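PDB 6HVG: alternansucrase from Leuconostoc mesenteroides, which belongs to glycoside hydrolase family 70, large multidomain enzymes built round a circularly permuted TIM barrel, and also carries repeats of the choline-binding type. Local coordinates for residues Y599-F603 against Y1116-F1120; A1085-R1089 against A1154-P1158. The contacts are given in a common frame with arbitrary orientation. Numbering follows the deposited sequence.

Contact 1: Y599-F603 against Y1116-F1120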
loop_
_atom_site.group_PDB
_atom_site.type_symbol
_atom_site.label_atom_id
_atom_site.label_comp_id
_atom_site.label_asym_id
_atom_site.label_seq_id
_atom_site.Cartn_x
_atom_site.Cartn_y
_atom_site.Cartn_z
ATOM N N TYR A 599 -28.316 -15.340 1.247
ATOM C CA TYR A 599 -27.683 -16.626 1.530
ATOM C C TYR A 599 -26.985 -16.630 2.888
ATOM O O TYR A 599 -27.056 -17.625 3.614
ATOM C CB TYR A 599 -26.706 -16.972 0.420
ATOM C CG TYR A 599 -25.817 -18.167 0.650
ATOM C CD1 TYR A 599 -26.243 -19.436 0.341
ATOM C CD2 TYR A 599 -24.527 -18.014 1.120
ATOM C CE1 TYR A 599 -25.405 -20.529 0.487
ATOM C CE2 TYR A 599 -23.679 -19.095 1.267
ATOM C CZ TYR A 599 -24.123 -20.346 0.948
ATOM O OH TYR A 599 -23.299 -21.444 1.102
ATOM N N LEU A 600 -26.344 -15.525 3.246
ATOM C CA LEU A 600 -25.653 -15.443 4.536
ATOM C C LEU A 600 -26.642 -15.318 5.691
ATOM O O LEU A 600 -26.480 -15.980 6.716
ATOM C CB LEU A 600 -24.651 -14.282 4.555
ATOM C CG LEU A 600 -23.481 -14.414 3.573
ATOM C CD1 LEU A 600 -22.805 -13.083 3.344
ATOM C CD2 LEU A 600 -22.455 -15.452 4.022
ATOM N N MET A 601 -27.672 -14.488 5.522
ATOM C CA MET A 601 -28.677 -14.276 6.575
ATOM C C MET A 601 -29.625 -15.461 6.730
ATOM O O MET A 601 -30.344 -15.542 7.715
ATOM C CB MET A 601 -29.497 -13.017 6.306
ATOM C CG MET A 601 -28.710 -11.715 6.258
ATOM S SD MET A 601 -27.884 -11.310 7.803
ATOM C CE MET A 601 -26.258 -11.929 7.380
ATOM N N ASN A 602 -29.620 -16.372 5.762
ATOM C CA ASN A 602 -30.319 -17.650 5.894
ATOM C C ASN A 602 -29.377 -18.842 5.742
ATOM O O ASN A 602 -29.790 -19.884 5.232
ATOM C CB ASN A 602 -31.438 -17.714 4.848
ATOM C CG ASN A 602 -32.501 -16.669 5.084
ATOM O OD1 ASN A 602 -33.478 -16.908 5.804
ATOM N ND2 ASN A 602 -32.305 -15.492 4.504
ATOM N N PHE A 603 -28.111 -18.680 6.135
ATOM C CA PHE A 603 -27.120 -19.716 5.856
ATOM C C PHE A 603 -27.563 -21.040 6.406
ATOM O O PHE A 603 -27.577 -22.040 5.692
ATOM C CB PHE A 603 -25.745 -19.353 6.395
ATOM C CG PHE A 603 -24.683 -20.371 6.075
ATOM C CD1 PHE A 603 -24.316 -20.605 4.765
ATOM C CD2 PHE A 603 -24.040 -21.083 7.078
ATOM C CE1 PHE A 603 -23.336 -21.549 4.460
ATOM C CE2 PHE A 603 -23.062 -22.019 6.779
ATOM C CZ PHE A 603 -22.708 -22.256 5.470
ATOM N N TYR A 1116 -19.603 -18.556 -1.939
ATOM C CA TYR A 1116 -20.609 -19.342 -1.266
ATOM C C TYR A 1116 -20.064 -20.587 -0.558
ATOM O O TYR A 1116 -20.818 -21.261 0.152
ATOM C CB TYR A 1116 -21.672 -19.762 -2.259
ATOM C CG TYR A 1116 -22.526 -18.631 -2.759
ATOM C CD1 TYR A 1116 -22.102 -17.838 -3.805
ATOM C CD2 TYR A 1116 -23.783 -18.394 -2.217
ATOM C CE1 TYR A 1116 -22.887 -16.808 -4.286
ATOM C CE2 TYR A 1116 -24.584 -17.373 -2.692
ATOM C CZ TYR A 1116 -24.126 -16.582 -3.729
ATOM O OH TYR A 1116 -24.919 -15.559 -4.188
ATOM N N ASP A 1117 -18.785 -20.910 -0.756
ATOM C CA ASP A 1117 -18.152 -22.042 -0.073
ATOM C C ASP A 1117 -17.637 -21.579 1.283
ATOM O O ASP A 1117 -16.601 -20.911 1.378
ATOM C CB ASP A 1117 -17.001 -22.581 -0.911
ATOM C CG ASP A 1117 -16.425 -23.871 -0.377
ATOM O OD1 ASP A 1117 -16.699 -24.221 0.770
ATOM O OD2 ASP A 1117 -15.662 -24.539 -1.103
ATOM N N LEU A 1118 -18.356 -21.952 2.345
ATOM C CA LEU A 1118 -17.986 -21.591 3.718
ATOM C C LEU A 1118 -17.400 -22.783 4.520
ATOM O O LEU A 1118 -17.370 -22.768 5.753
ATOM C CB LEU A 1118 -19.202 -21.006 4.427
ATOM C CG LEU A 1118 -19.525 -19.540 4.041
ATOM C CD1 LEU A 1118 -20.279 -19.438 2.726
ATOM C CD2 LEU A 1118 -20.307 -18.831 5.137
ATOM N N GLY A 1119 -16.901 -23.787 3.803
ATOM C CA GLY A 1119 -16.231 -24.920 4.421
ATOM C C GLY A 1119 -16.836 -26.277 4.085
ATOM O O GLY A 1119 -16.656 -27.229 4.839
ATOM N N PHE A 1120 -17.475 -26.391 2.918
ATOM C CA PHE A 1120 -18.094 -27.652 2.532
ATOM C C PHE A 1120 -17.066 -28.706 2.175
ATOM O O PHE A 1120 -15.929 -28.391 1.848
ATOM C CB PHE A 1120 -19.036 -27.474 1.348
ATOM C CG PHE A 1120 -20.206 -26.572 1.625
ATOM C CD1 PHE A 1120 -20.231 -25.292 1.116
ATOM C CD2 PHE A 1120 -21.287 -27.005 2.388
ATOM C CE1 PHE A 1120 -21.305 -24.457 1.351
ATOM C CE2 PHE A 1120 -22.371 -26.172 2.628
ATOM C CZ PHE A 1120 -22.372 -24.889 2.114
#

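Contact 2: A1085-R1089 against A1154-P1158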
loop_
_atom_site.group_PDB
_atom_site.type_symbol
_atom_site.label_atom_id
_atom_site.label_comp_id
_atom_site.label_asym_id
_atom_site.label_seq_id
_atom_site.Cartn_x
_atom_site.Cartn_y
_atom_site.Cartn_z
ATOM N N ALA A 1085 -15.017 -13.911 11.782
ATOM C CA ALA A 1085 -14.215 -13.709 10.590
ATOM C C ALA A 1085 -15.022 -14.067 9.338
ATOM O O ALA A 1085 -16.044 -14.762 9.432
ATOM C CB ALA A 1085 -12.968 -14.561 10.651
ATOM N N PRO A 1086 -14.592 -13.561 8.165
ATOM C CA PRO A 1086 -15.216 -13.962 6.910
ATOM C C PRO A 1086 -14.959 -15.431 6.656
ATOM O O PRO A 1086 -13.804 -15.876 6.699
ATOM C CB PRO A 1086 -14.498 -13.113 5.869
ATOM C CG PRO A 1086 -13.191 -12.766 6.508
ATOM C CD PRO A 1086 -13.541 -12.559 7.946
ATOM N N GLN A 1087 -16.031 -16.180 6.400
ATOM C CA GLN A 1087 -15.965 -17.644 6.402
ATOM C C GLN A 1087 -15.714 -18.260 5.033
ATOM O O GLN A 1087 -15.828 -19.487 4.862
ATOM C CB GLN A 1087 -17.262 -18.205 6.960
ATOM C CG GLN A 1087 -17.533 -17.785 8.388
ATOM C CD GLN A 1087 -16.507 -18.333 9.332
ATOM O OE1 GLN A 1087 -16.264 -19.533 9.344
ATOM N NE2 GLN A 1087 -15.901 -17.463 10.136
ATOM N N TYR A 1088 -15.315 -17.433 4.071
ATOM C CA TYR A 1088 -15.263 -17.861 2.669
ATOM C C TYR A 1088 -13.962 -18.606 2.417
ATOM O O TYR A 1088 -12.956 -18.326 3.051
ATOM C CB TYR A 1088 -15.418 -16.643 1.783
ATOM C CG TYR A 1088 -16.504 -15.744 2.333
ATOM C CD1 TYR A 1088 -17.833 -16.120 2.268
ATOM C CD2 TYR A 1088 -16.199 -14.551 2.979
ATOM C CE1 TYR A 1088 -18.822 -15.329 2.795
ATOM C CE2 TYR A 1088 -17.191 -13.751 3.496
ATOM C CZ TYR A 1088 -18.503 -14.154 3.404
ATOM O OH TYR A 1088 -19.519 -13.397 3.937
ATOM N N ARG A 1089 -13.989 -19.581 1.525
ATOM C CA ARG A 1089 -12.799 -20.409 1.282
ATOM C C ARG A 1089 -11.643 -19.598 0.703
ATOM O O ARG A 1089 -11.800 -18.949 -0.343
ATOM C CB ARG A 1089 -13.094 -21.563 0.326
ATOM C CG ARG A 1089 -11.839 -22.369 0.022
ATOM C CD ARG A 1089 -12.140 -23.703 -0.606
ATOM N NE ARG A 1089 -13.236 -24.403 0.059
ATOM C CZ ARG A 1089 -13.166 -24.965 1.265
ATOM N NH1 ARG A 1089 -12.047 -24.929 1.983
ATOM N NH2 ARG A 1089 -14.217 -25.602 1.745
ATOM N N ALA A 1154 -22.078 -11.636 9.966
ATOM C CA ALA A 1154 -21.455 -12.109 8.737
ATOM C C ALA A 1154 -20.633 -11.000 8.113
ATOM O O ALA A 1154 -21.119 -9.894 7.982
ATOM C CB ALA A 1154 -22.539 -12.541 7.755
ATOM N N ASP A 1155 -19.399 -11.290 7.720
ATOM C CA ASP A 1155 -18.582 -10.310 6.993
ATOM C C ASP A 1155 -18.991 -10.323 5.519
ATOM O O ASP A 1155 -18.738 -11.282 4.809
ATOM C CB ASP A 1155 -17.078 -10.605 7.141
ATOM C CG ASP A 1155 -16.244 -9.338 7.319
ATOM O OD1 ASP A 1155 -16.565 -8.317 6.708
ATOM O OD2 ASP A 1155 -15.265 -9.349 8.077
ATOM N N TRP A 1156 -19.649 -9.259 5.082
ATOM C CA TRP A 1156 -20.107 -9.118 3.692
ATOM C C TRP A 1156 -19.019 -8.390 2.888
ATOM O O TRP A 1156 -18.713 -7.208 3.140
ATOM C CB TRP A 1156 -21.404 -8.315 3.682
ATOM C CG TRP A 1156 -22.230 -8.373 2.463
ATOM C CD1 TRP A 1156 -22.536 -9.479 1.736
ATOM C CD2 TRP A 1156 -22.937 -7.277 1.845
ATOM N NE1 TRP A 1156 -23.375 -9.145 0.691
ATOM C CE2 TRP A 1156 -23.638 -7.800 0.745
ATOM C CE3 TRP A 1156 -23.052 -5.918 2.126
ATOM C CZ2 TRP A 1156 -24.448 -7.008 -0.073
ATOM C CZ3 TRP A 1156 -23.867 -5.124 1.300
ATOM C CH2 TRP A 1156 -24.545 -5.673 0.220
ATOM N N VAL A 1157 -18.445 -9.105 1.922
ATOM C CA VAL A 1157 -17.245 -8.663 1.210
ATOM C C VAL A 1157 -17.495 -8.531 -0.286
ATOM O O VAL A 1157 -17.005 -9.310 -1.060
ATOM C CB VAL A 1157 -16.078 -9.640 1.486
ATOM C CG1 VAL A 1157 -14.796 -9.150 0.834
ATOM C CG2 VAL A 1157 -15.871 -9.776 2.983
ATOM N N PRO A 1158 -18.243 -7.514 -0.699
ATOM C CA PRO A 1158 -18.617 -7.367 -2.099
ATOM C C PRO A 1158 -17.585 -6.739 -3.048
ATOM O O PRO A 1158 -17.797 -6.788 -4.263
ATOM C CB PRO A 1158 -19.854 -6.464 -2.014
ATOM C CG PRO A 1158 -19.599 -5.618 -0.833
ATOM C CD PRO A 1158 -18.913 -6.514 0.147
HETATM O O HOH W 1 -18.647 -14.339 7.819
#

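Contact 1: Y599-F603 against Y1116-F1120
On the outer layer of the TIM barrel, the C-terminal end of helix 587-601 packs against the loop that leads to helix 1135-1147. Tyr599 begins the contact. Its ring receives the edge of Tyr1116 on one face in a T-shaped stack, centroids 4.7 Å apart and planes at 66°, while its OH makes a weak hydrogen bond to Tyr1116 O at 2.7 Å. A tyrosine suits this place because a flat apolar ring ends in a donor. The hydroxyl of Tyr1116 returns to the same helix, bonding Glu592 and Asn595. Leu600 brushes Leu1118, CD2 to CD2 at 4.2 Å. After the helix end, Phe603 faces the loop again. The branched Leu1118 reaches both rings: CD1 is 3.7 Å from Tyr599 CE2, and CD2 makes a CH-pi contact 4.2 Å from the Phe603 centroid. At Gly1119 a CB would jam against Leu1118 O. Asp1117 OD1 accepts from Gly1119 N at 3.1 Å, an Asx turn, and from Phe1120 N at 3.2 Å, completing an Asx motif.

Contact 2: A1085-R1089 against A1154-P1158
Strands 1081-1083 and 1151-1156 are parallel neighbours in the TIM barrel, and residues 1085-1089 continue the first of them as a loop beside the end of the second. The backbones come closest at Pro1086 and Asp1155, whose CA atoms are 5.0 Å apart. A water bridges the two segments, donating to Ala1085 O at 3.1 Å and accepting from Asp1155 N at 3.1 Å. Ala1085 O also accepts from Gln1087 NE2 at 2.8 Å, a local bond within the loop; Gln1087 OE1 is held by Asn1064. Pro1086, as a proline, has no N-H to donate, and Asp1155 O takes its donor from the side chain of Tyr1088, which points at the strand; at 2.4 Å the modelled hydrogen bond from Tyr1088 OH to Asp1155 O is very short. The Tyr1088 ring also touches Val1157, with CE2 4.2 Å from CG2. The Asp1155 carboxylate packs with OD2 3.6 Å from Pro1086 CD, but its main partner is Arg619 of strand 617-620, in a salt bridge. Trp1156 turns the other way, onto helices 587-601 and 629-642. Backbone groups of Asp1155 thus find polar partners on the loop side, one through water and one through a phenol, while its buried charge is balanced by the next strand.

Contact 2 lies at the end of the barrel strands and contact 1 farther out, with centres 9 Å apart. They meet directly: Arg1089 NE forms a salt bridge with Asp1117 OD2 at 2.7 Å, and backbone hydrogen bonds join the same two residues. Leu600 CD1 packs 3.4 Å from Tyr1088 OH, so the helix that supplies half of contact 1 also packs against contact 2; Trp596 of that helix meets the rings of Tyr1116 and Tyr1088. Along the chain the segments alternate, helix end, 1085-1089, 1116-1120, then strand. The calcium ion lies about 10 Å from the Val1157 side chain, with no direct ligand from either contact; Asp1159, just beyond 1154-1158, is one of its ligands.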